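Phosphotriesterase, putative (Deinococcus radiodurans, PDB 4J35) probably hydrolyses lactones as a metal-dependent enzyme of the phosphotriesterase family and is here a variant engineered for organophosphate hydrolysis, with two cobalt ions bound. Local coordinates at residues Ala44-Ala47 with Ser48-Thr52; Thr68-Asn71 with Cys72-Pro76; Ala187-Leu190 with Thr191-Gly194; Ala162-Val165 with Gln166-Gly170. The protein carries 7 engineered substitutions. All coordinates share one frame; numbering follows the deposited sequence.

Interaction 1 (Ala44-Ala47 with Ser48-Thr52); sequences AALA and SCTET
Within helix 42-58, the crossover helix of a beta-alpha-beta unit between strands 17-26 and 61-66, residues 44-47 meet the following turn, 48-52. Four backbone bonds of the i to i+4 kind tie the turns together. The shortest joins Cys49 N to Ala45 O at 2.8 Å with an N-H...O angle of 165°, and Thr50 N reaches Leu46 O at 3.0 Å. Thr50 adds its hydroxyl to this ladder. With chi1 at 59°, OG1 sits between its own backbone N and carbonyl carbon and turns back toward the preceding turn, 2.9 Å from Leu46 O and 3.0 Å from Ala47 O. Its single proton can serve one of these at a time. The same torsion sets the methyl CG2 anti to the carbonyl carbon, beside the backbone N, where it crosses the leucine branch obliquely, 3.9 Å from Leu46 CD1. A beta-branched threonine thus spends its polar arm on the helix backbone and its apolar arm on a neighbour. Ala45 and Cys49, one turn apart, are small, consistent with the close approach to Phe78 of helix 76-86 and His268 of strand 266-269. On the exposed side the charge of Glu51 suits solvent, while Ala47 is merely tolerated there, alanine having high helix propensity. This is the build of a TIM-barrel beta-alpha-beta crossover, its helix turning the buried side toward the strands and helix 76-86.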
loop_
_atom_site.group_PDB
_atom_site.type_symbol
_atom_site.label_atom_id
_atom_site.label_comp_id
_atom_site.label_asym_id
_atom_site.label_seq_id
_atom_site.Cartn_x
_atom_site.Cartn_y
_atom_site.Cartn_z
ATOM N N ALA A 44 6.173 14.506 18.587
ATOM C CA ALA A 44 7.357 14.075 17.849
ATOM C C ALA A 44 6.971 13.437 16.506
ATOM O O ALA A 44 7.651 13.635 15.497
ATOM C CB ALA A 44 8.160 13.078 18.683
ATOM N N ALA A 45 5.882 12.671 16.503
ATOM C CA ALA A 45 5.415 12.023 15.278
ATOM C C ALA A 45 4.901 13.060 14.285
ATOM O O ALA A 45 5.182 12.999 13.084
ATOM C CB ALA A 45 4.314 11.008 15.604
ATOM N N LEU A 46 4.086 13.980 14.776
ATOM C CA LEU A 46 3.541 15.032 13.923
ATOM C C LEU A 46 4.652 15.834 13.279
ATOM O O LEU A 46 4.595 16.147 12.092
ATOM C CB LEU A 46 2.633 15.972 14.717
ATOM C CG LEU A 46 1.924 17.042 13.869
ATOM C CD1 LEU A 46 0.997 16.403 12.869
ATOM C CD2 LEU A 46 1.146 18.013 14.740
ATOM N N ALA A 47 5.665 16.185 14.063
ATOM C CA ALA A 47 6.780 16.949 13.529
ATOM C C ALA A 47 7.513 16.172 12.449
ATOM O O ALA A 47 7.796 16.699 11.373
ATOM C CB ALA A 47 7.747 17.350 14.659
ATOM N N SER A 48 7.829 14.914 12.733
ATOM C CA SER A 48 8.605 14.111 11.803
ATOM C C SER A 48 7.829 13.853 10.501
ATOM O O SER A 48 8.375 13.981 9.405
ATOM C CB SER A 48 8.973 12.792 12.474
ATOM O OG SER A 48 9.832 12.031 11.650
ATOM N N CYS A 49 6.555 13.498 10.637
ATOM C CA CYS A 49 5.693 13.184 9.487
ATOM C C CYS A 49 5.393 14.406 8.600
ATOM O O CYS A 49 5.376 14.286 7.382
ATOM C CB CYS A 49 4.380 12.543 9.977
ATOM S SG CYS A 49 4.641 10.950 10.686
ATOM N N THR A 50 5.174 15.578 9.202
ATOM C CA THR A 50 4.988 16.817 8.435
ATOM C C THR A 50 6.274 17.261 7.720
ATOM O O THR A 50 6.237 17.821 6.626
ATOM C CB THR A 50 4.504 17.995 9.308
ATOM O OG1 THR A 50 5.460 18.240 10.336
ATOM C CG2 THR A 50 3.128 17.716 9.924
ATOM N N GLU A 51 7.411 17.047 8.367
ATOM C CA GLU A 51 8.708 17.293 7.740
ATOM C C GLU A 51 8.803 16.421 6.452
ATOM O O GLU A 51 9.176 16.904 5.366
ATOM C CB GLU A 51 9.804 16.969 8.771
ATOM C CG GLU A 51 11.244 17.346 8.427
ATOM C CD GLU A 51 11.549 18.851 8.579
ATOM O OE1 GLU A 51 10.615 19.628 8.891
ATOM O OE2 GLU A 51 12.729 19.251 8.377
ATOM N N THR A 52 8.441 15.148 6.570
ATOM C CA THR A 52 8.551 14.216 5.442
ATOM C C THR A 52 7.559 14.602 4.349
ATOM O O THR A 52 7.886 14.602 3.150
ATOM C CB THR A 52 8.320 12.764 5.899
ATOM O OG1 THR A 52 9.419 12.350 6.705
ATOM C CG2 THR A 52 8.191 11.805 4.687
#

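Interaction 2 (Thr68-Asn71 with Cys72-Pro76); sequences TPNN and CGRNP. Engineered in segment 68-71: Asn71 (natural residue Asp).
The chain makes a type I beta turn from Pro69 to Cys72, closed by Cys72 N donating to Pro69 O at 3.1 Å, and then doubles back through Gly73, at positive phi (92°) and near-zero psi, where a side chain would collide with the carbonyl O of Cys72. The side chains of Asn70 and Arg74 thereby run alongside each other. The asparagine amide stacks on the guanidinium with their planes 25° apart, and Asn70 OD1 stands 3.0 Å above the centre of the Arg74 guanidinium, too steep for a hydrogen bond to it. Both groups find partners beyond this loop: OD1 accepts from Gly95 N, while Asn70 ND2 and Arg74 NH1 share Glu127 OE1, and NH1 also donates to Ala93 O. These bonds probably fix the rotation of both planes. Asn70 O accepts from two waters: one also accepts from Arg74 NH2 (3.2 Å from water to NH2), the other from Gly73 N (2.7 Å from water to N). Inside, Pro69 CD packs 3.9 Å from Cys72 CB, apolar against apolar. For Thr68, chi1 of -51° sets OG1 beside the backbone N and turns CG2 anti to it, 3.2 Å from Cys72 O; OG1 bonds Asp66 and ND1 of the metal ligand His23. The engineered Asn71 accepts from Phe97 N through OD1. The loop leaves strand 61-66 beside strand 17-26 and enters helix 76-86, where Asn75 caps Phe78 N.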
loop_
_atom_site.group_PDB
_atom_site.type_symbol
_atom_site.label_atom_id
_atom_site.label_comp_id
_atom_site.label_asym_id
_atom_site.label_seq_id
_atom_site.Cartn_x
_atom_site.Cartn_y
_atom_site.Cartn_z
ATOM N N THR A 68 -1.823 1.267 5.632
ATOM C CA THR A 68 -1.784 0.651 6.954
ATOM C C THR A 68 -3.091 -0.042 7.336
ATOM O O THR A 68 -4.147 0.590 7.411
ATOM C CB THR A 68 -1.506 1.687 8.016
ATOM O OG1 THR A 68 -0.343 2.435 7.632
ATOM C CG2 THR A 68 -1.295 1.038 9.374
ATOM N N PRO A 69 -3.014 -1.343 7.604
ATOM C CA PRO A 69 -4.229 -2.072 7.975
ATOM C C PRO A 69 -4.789 -1.656 9.342
ATOM O O PRO A 69 -4.073 -1.033 10.153
ATOM C CB PRO A 69 -3.761 -3.534 8.025
ATOM C CG PRO A 69 -2.492 -3.566 7.259
ATOM C CD PRO A 69 -1.856 -2.237 7.456
ATOM N N ASN A 70 -6.068 -2.005 9.565
ATOM C CA ASN A 70 -6.778 -1.661 10.782
ATOM C C ASN A 70 -6.042 -2.125 12.032
ATOM O O ASN A 70 -6.144 -1.462 13.058
ATOM C CB ASN A 70 -8.203 -2.243 10.821
ATOM C CG ASN A 70 -9.102 -1.702 9.709
ATOM O OD1 ASN A 70 -8.638 -1.075 8.748
ATOM N ND2 ASN A 70 -10.403 -1.960 9.832
ATOM N N ASN A 71 -5.316 -3.241 11.957
ATOM C CA ASN A 71 -4.685 -3.811 13.146
ATOM C C ASN A 71 -3.184 -3.515 13.230
ATOM O O ASN A 71 -2.473 -4.136 14.020
ATOM C CB ASN A 71 -4.955 -5.335 13.225
ATOM C CG ASN A 71 -4.508 -6.097 11.952
ATOM O OD1 ASN A 71 -4.421 -5.533 10.859
ATOM N ND2 ASN A 71 -4.276 -7.394 12.096
ATOM N N CYS A 72 -2.698 -2.571 12.418
ATOM C CA CYS A 72 -1.288 -2.225 12.432
ATOM C C CYS A 72 -1.109 -0.760 12.729
ATOM O O CYS A 72 -0.195 -0.124 12.202
ATOM C CB CYS A 72 -0.622 -2.535 11.094
ATOM S SG CYS A 72 -0.688 -4.311 10.647
ATOM N N GLY A 73 -1.978 -0.212 13.569
ATOM C CA GLY A 73 -1.729 1.139 14.047
ATOM C C GLY A 73 -2.353 2.257 13.257
ATOM O O GLY A 73 -2.052 3.419 13.501
ATOM N N ARG A 74 -3.226 1.915 12.311
ATOM C CA ARG A 74 -3.914 2.907 11.481
ATOM C C ARG A 74 -4.605 3.951 12.323
ATOM O O ARG A 74 -5.297 3.631 13.320
ATOM C CB ARG A 74 -5.009 2.208 10.641
ATOM C CG ARG A 74 -5.882 3.178 9.815
ATOM C CD ARG A 74 -7.090 2.468 9.173
ATOM N NE ARG A 74 -8.060 2.078 10.176
ATOM C CZ ARG A 74 -9.319 1.712 9.918
ATOM N NH1 ARG A 74 -9.787 1.724 8.659
ATOM N NH2 ARG A 74 -10.092 1.338 10.918
ATOM N N ASN A 75 -4.419 5.200 11.916
ATOM C CA ASN A 75 -4.871 6.349 12.703
ATOM C C ASN A 75 -5.318 7.473 11.804
ATOM O O ASN A 75 -4.568 8.407 11.533
ATOM C CB ASN A 75 -3.772 6.852 13.618
ATOM C CG ASN A 75 -4.287 7.851 14.648
ATOM O OD1 ASN A 75 -5.264 8.551 14.419
ATOM N ND2 ASN A 75 -3.629 7.901 15.798
ATOM N N PRO A 76 -6.554 7.391 11.320
ATOM C CA PRO A 76 -7.043 8.372 10.353
ATOM C C PRO A 76 -6.993 9.829 10.828
ATOM O O PRO A 76 -6.706 10.711 10.010
ATOM C CB PRO A 76 -8.494 7.946 10.123
ATOM C CG PRO A 76 -8.527 6.509 10.498
ATOM C CD PRO A 76 -7.551 6.346 11.604
HETATM O O HOH W 1 -8.202 0.761 13.385
HETATM O O HOH W 2 -3.869 -1.074 15.289
#

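Interaction 3 (Ala187-Leu190 with Thr191-Gly194); sequences AELL and TSLG
Ala187 O is gripped twice by Thr191, by the backbone N at 3.0 Å and by OG1 at 2.8 Å, the two donors arriving from opposite faces of the carbonyl plane. Threonine suits this place because its hydroxyl, at chi1 53°, lies between its own N and carbonyl carbon, folded back along the helix. A valine in its place would keep the backbone bond but would probably leave Ala187 O with the backbone N alone among these donors. Leu189 O is doubly held as well: Ser192 OG donates to it at 2.6 Å and Leu193 N at 3.1 Å, both from the same face. Two short hydroxylated side chains in succession thus supplement the backbone bonding just as the helix runs out. Leu193 is the first residue to leave helical angles, and its amide adds only a weak bond to Leu190 O. Gly194 then takes a positive phi of 83°, readily adopted without a side chain, as the C-prime residue of a Schellman motif: Gly194 N bonds Thr191 O at 2.8 Å, and Ala195 N turns back to Leu190 O. Leu189 and Leu193 head in a common direction, their CD1 methyls 3.9 Å apart. Helix 183-192 connects strand 173-174 to strand 200-202. Leu189 and Leu190 pack on Phe159 of helix 153-169, Leu193 meets Arg160 and Ala163 on that same helix, and Ala187 touches His220 and Val222 in the loop between helix 211-218 and strand 223-226.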
loop_
_atom_site.group_PDB
_atom_site.type_symbol
_atom_site.label_atom_id
_atom_site.label_comp_id
_atom_site.label_asym_id
_atom_site.label_seq_id
_atom_site.Cartn_x
_atom_site.Cartn_y
_atom_site.Cartn_z
ATOM N N ALA A 187 -4.977 -11.971 -8.204
ATOM C CA ALA A 187 -5.546 -11.246 -9.319
ATOM C C ALA A 187 -6.644 -12.118 -9.887
ATOM O O ALA A 187 -7.731 -11.656 -10.191
ATOM C CB ALA A 187 -4.476 -10.946 -10.392
ATOM N N GLU A 188 -6.355 -13.401 -9.948
ATOM C CA GLU A 188 -7.348 -14.364 -10.455
ATOM C C GLU A 188 -8.568 -14.499 -9.538
ATOM O O GLU A 188 -9.711 -14.580 -10.019
ATOM C CB GLU A 188 -6.708 -15.717 -10.587
ATOM C CG GLU A 188 -7.720 -16.766 -11.042
ATOM C CD GLU A 188 -7.078 -18.104 -11.160
ATOM O OE1 GLU A 188 -6.425 -18.521 -10.175
ATOM O OE2 GLU A 188 -7.197 -18.716 -12.239
ATOM N N LEU A 189 -8.332 -14.540 -8.229
ATOM C CA LEU A 189 -9.420 -14.622 -7.259
ATOM C C LEU A 189 -10.303 -13.364 -7.289
ATOM O O LEU A 189 -11.519 -13.445 -7.422
ATOM C CB LEU A 189 -8.874 -14.884 -5.852
ATOM C CG LEU A 189 -9.887 -14.864 -4.712
ATOM C CD1 LEU A 189 -11.038 -15.860 -4.992
ATOM C CD2 LEU A 189 -9.224 -15.190 -3.370
ATOM N N LEU A 190 -9.705 -12.192 -7.165
ATOM C CA LEU A 190 -10.485 -10.963 -7.203
ATOM C C LEU A 190 -11.247 -10.754 -8.535
ATOM O O LEU A 190 -12.394 -10.306 -8.529
ATOM C CB LEU A 190 -9.555 -9.754 -6.955
ATOM C CG LEU A 190 -9.058 -9.648 -5.499
ATOM C CD1 LEU A 190 -7.911 -8.554 -5.458
ATOM C CD2 LEU A 190 -10.165 -9.317 -4.538
ATOM N N THR A 191 -10.613 -11.034 -9.664
ATOM C CA THR A 191 -11.312 -10.896 -10.952
ATOM C C THR A 191 -12.456 -11.927 -11.069
ATOM O O THR A 191 -13.549 -11.583 -11.529
ATOM C CB THR A 191 -10.384 -10.993 -12.197
ATOM O OG1 THR A 191 -9.584 -12.190 -12.161
ATOM C CG2 THR A 191 -9.479 -9.748 -12.280
ATOM N N SER A 192 -12.200 -13.155 -10.622
ATOM C CA SER A 192 -13.216 -14.235 -10.671
ATOM C C SER A 192 -14.453 -13.848 -9.857
ATOM O O SER A 192 -15.567 -14.294 -10.151
ATOM C CB SER A 192 -12.650 -15.562 -10.147
ATOM O OG SER A 192 -12.479 -15.547 -8.708
ATOM N N LEU A 193 -14.248 -13.017 -8.834
ATOM C CA LEU A 193 -15.320 -12.538 -7.950
ATOM C C LEU A 193 -15.971 -11.280 -8.517
ATOM O O LEU A 193 -16.846 -10.677 -7.882
ATOM C CB LEU A 193 -14.777 -12.257 -6.520
ATOM C CG LEU A 193 -14.282 -13.451 -5.692
ATOM C CD1 LEU A 193 -13.545 -12.984 -4.428
ATOM C CD2 LEU A 193 -15.458 -14.384 -5.303
ATOM N N GLY A 194 -15.568 -10.901 -9.732
ATOM C CA GLY A 194 -16.170 -9.783 -10.442
ATOM C C GLY A 194 -15.643 -8.403 -10.060
ATOM O O GLY A 194 -16.248 -7.378 -10.385
#

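Interaction 4 (Ala162-Val165 with Gln166-Gly170); sequences AARV and QRETG
Val165 O holds two donors of Thr169, the hydroxyl OG1 at 2.8 Å and the backbone N at 3.0 Å. OG1 stands above the carbonyl plane, 41° out of it, whereas the amide lies closer to the plane. Beside this pair, Val165 CG1 comes to 3.8 Å from Thr169 OG1; the valine suits the buried face, where it packs on Tyr121 and Met124 of helix 116-129. Replacing Thr169 with alanine would probably cost Val165 O one of its two donors and Val171 N its OG1 partner at the end of the helix.

One side over, Arg164 and Glu168 run alongside each other, the guanidinium and carboxylate planes 83° apart. With CG anti to the backbone N (chi1 179°) and the chain extended, Arg164 NE reaches only a long salt bridge, 3.8 Å from Glu168 OE1. Tyr121 of helix 116-129 makes a cation-pi contact with Arg164 and a hydrogen bond with Glu168 OE2. Gln166, buried, spends its amide on Asp196 N and Val171 O. Gly170, at positive phi, ends the helix with its N on Gln166 O. Hydroxyl and amide groups thus bond the main-chain groups near the helix end, while the long ion pair at exposed residues is probably weak.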
loop_
_atom_site.group_PDB
_atom_site.type_symbol
_atom_site.label_atom_id
_atom_site.label_comp_id
_atom_site.label_asym_id
_atom_site.label_seq_id
_atom_site.Cartn_x
_atom_site.Cartn_y
_atom_site.Cartn_z
ATOM N N ALA A 162 -14.110 -7.850 0.320
ATOM C CA ALA A 162 -13.616 -6.732 -0.478
ATOM C C ALA A 162 -14.206 -6.701 -1.904
ATOM O O ALA A 162 -14.553 -5.635 -2.413
ATOM C CB ALA A 162 -12.103 -6.776 -0.550
ATOM N N ALA A 163 -14.296 -7.855 -2.561
ATOM C CA ALA A 163 -14.807 -7.875 -3.938
ATOM C C ALA A 163 -16.236 -7.327 -3.968
ATOM O O ALA A 163 -16.632 -6.581 -4.863
ATOM C CB ALA A 163 -14.716 -9.283 -4.533
ATOM N N ARG A 164 -17.008 -7.680 -2.958
ATOM C CA ARG A 164 -18.368 -7.198 -2.842
ATOM C C ARG A 164 -18.437 -5.692 -2.639
ATOM O O ARG A 164 -19.208 -4.996 -3.292
ATOM C CB ARG A 164 -19.030 -7.924 -1.683
ATOM C CG ARG A 164 -20.423 -7.516 -1.419
ATOM C CD ARG A 164 -20.985 -8.450 -0.373
ATOM N NE ARG A 164 -22.411 -8.263 -0.158
ATOM C CZ ARG A 164 -23.042 -8.652 0.949
ATOM N NH1 ARG A 164 -22.362 -9.240 1.957
ATOM N NH2 ARG A 164 -24.355 -8.444 1.050
ATOM N N VAL A 165 -17.627 -5.166 -1.734
ATOM C CA VAL A 165 -17.601 -3.726 -1.564
ATOM C C VAL A 165 -17.135 -3.047 -2.849
ATOM O O VAL A 165 -17.632 -1.976 -3.197
ATOM C CB VAL A 165 -16.660 -3.281 -0.366
ATOM C CG1 VAL A 165 -16.703 -1.779 -0.255
ATOM C CG2 VAL A 165 -17.125 -3.922 0.910
ATOM N N GLN A 166 -16.195 -3.671 -3.559
ATOM C CA GLN A 166 -15.656 -3.100 -4.804
ATOM C C GLN A 166 -16.786 -3.017 -5.866
ATOM O O GLN A 166 -16.910 -2.026 -6.601
ATOM C CB GLN A 166 -14.493 -3.964 -5.323
ATOM C CG GLN A 166 -13.450 -3.237 -6.197
ATOM C CD GLN A 166 -14.019 -2.668 -7.445
ATOM O OE1 GLN A 166 -14.710 -3.369 -8.211
ATOM N NE2 GLN A 166 -13.800 -1.367 -7.652
ATOM N N ARG A 167 -17.597 -4.051 -5.935
ATOM C CA ARG A 167 -18.675 -4.063 -6.911
ATOM C C ARG A 167 -19.696 -2.960 -6.622
ATOM O O ARG A 167 -20.196 -2.315 -7.540
ATOM C CB ARG A 167 -19.330 -5.450 -6.953
ATOM C CG ARG A 167 -18.445 -6.463 -7.662
ATOM C CD ARG A 167 -19.000 -7.865 -7.636
ATOM N NE ARG A 167 -20.374 -7.929 -8.132
ATOM C CZ ARG A 167 -20.745 -7.720 -9.399
ATOM N NH1 ARG A 167 -19.849 -7.414 -10.335
ATOM N NH2 ARG A 167 -22.030 -7.811 -9.739
ATOM N N GLU A 168 -19.978 -2.728 -5.344
ATOM C CA GLU A 168 -20.999 -1.773 -4.931
ATOM C C GLU A 168 -20.576 -0.316 -4.884
ATOM O O GLU A 168 -21.419 0.573 -4.982
ATOM C CB GLU A 168 -21.506 -2.145 -3.555
ATOM C CG GLU A 168 -22.227 -3.468 -3.541
ATOM C CD GLU A 168 -22.579 -3.913 -2.145
ATOM O OE1 GLU A 168 -23.047 -5.063 -2.015
ATOM O OE2 GLU A 168 -22.394 -3.115 -1.191
ATOM N N THR A 169 -19.287 -0.054 -4.723
ATOM C CA THR A 169 -18.845 1.322 -4.497
ATOM C C THR A 169 -17.799 1.788 -5.490
ATOM O O THR A 169 -17.582 2.977 -5.630
ATOM C CB THR A 169 -18.212 1.476 -3.100
ATOM O OG1 THR A 169 -16.994 0.736 -3.082
ATOM C CG2 THR A 169 -19.149 0.944 -2.002
ATOM N N GLY A 170 -17.136 0.860 -6.170
ATOM C CA GLY A 170 -16.055 1.216 -7.071
ATOM C C GLY A 170 -14.744 1.534 -6.346
ATOM O O GLY A 170 -13.811 2.012 -6.972
#

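In the fold
All four contacts are local, and their chemistry follows their place in the fold. Interaction 2 is the inner one, in a loop whose threonine bonds a metal-ligating histidine, and it relies on waters, a stacked amide and partners in other loops and in helix 116-129. The other three belong to outer helices, each with a buried and an exposed side. Interactions 3 and 4 touch: Leu193 CB rests on Ala163 CB at 3.6 Å, joining two helix ends that each turn out through a glycine. Interaction 1 lies across the chain's centre from them, about 39 Å and 34 Å between centres, in the first half and middle of its helix. In all three helices a threonine hydroxyl approaches main-chain carbonyls.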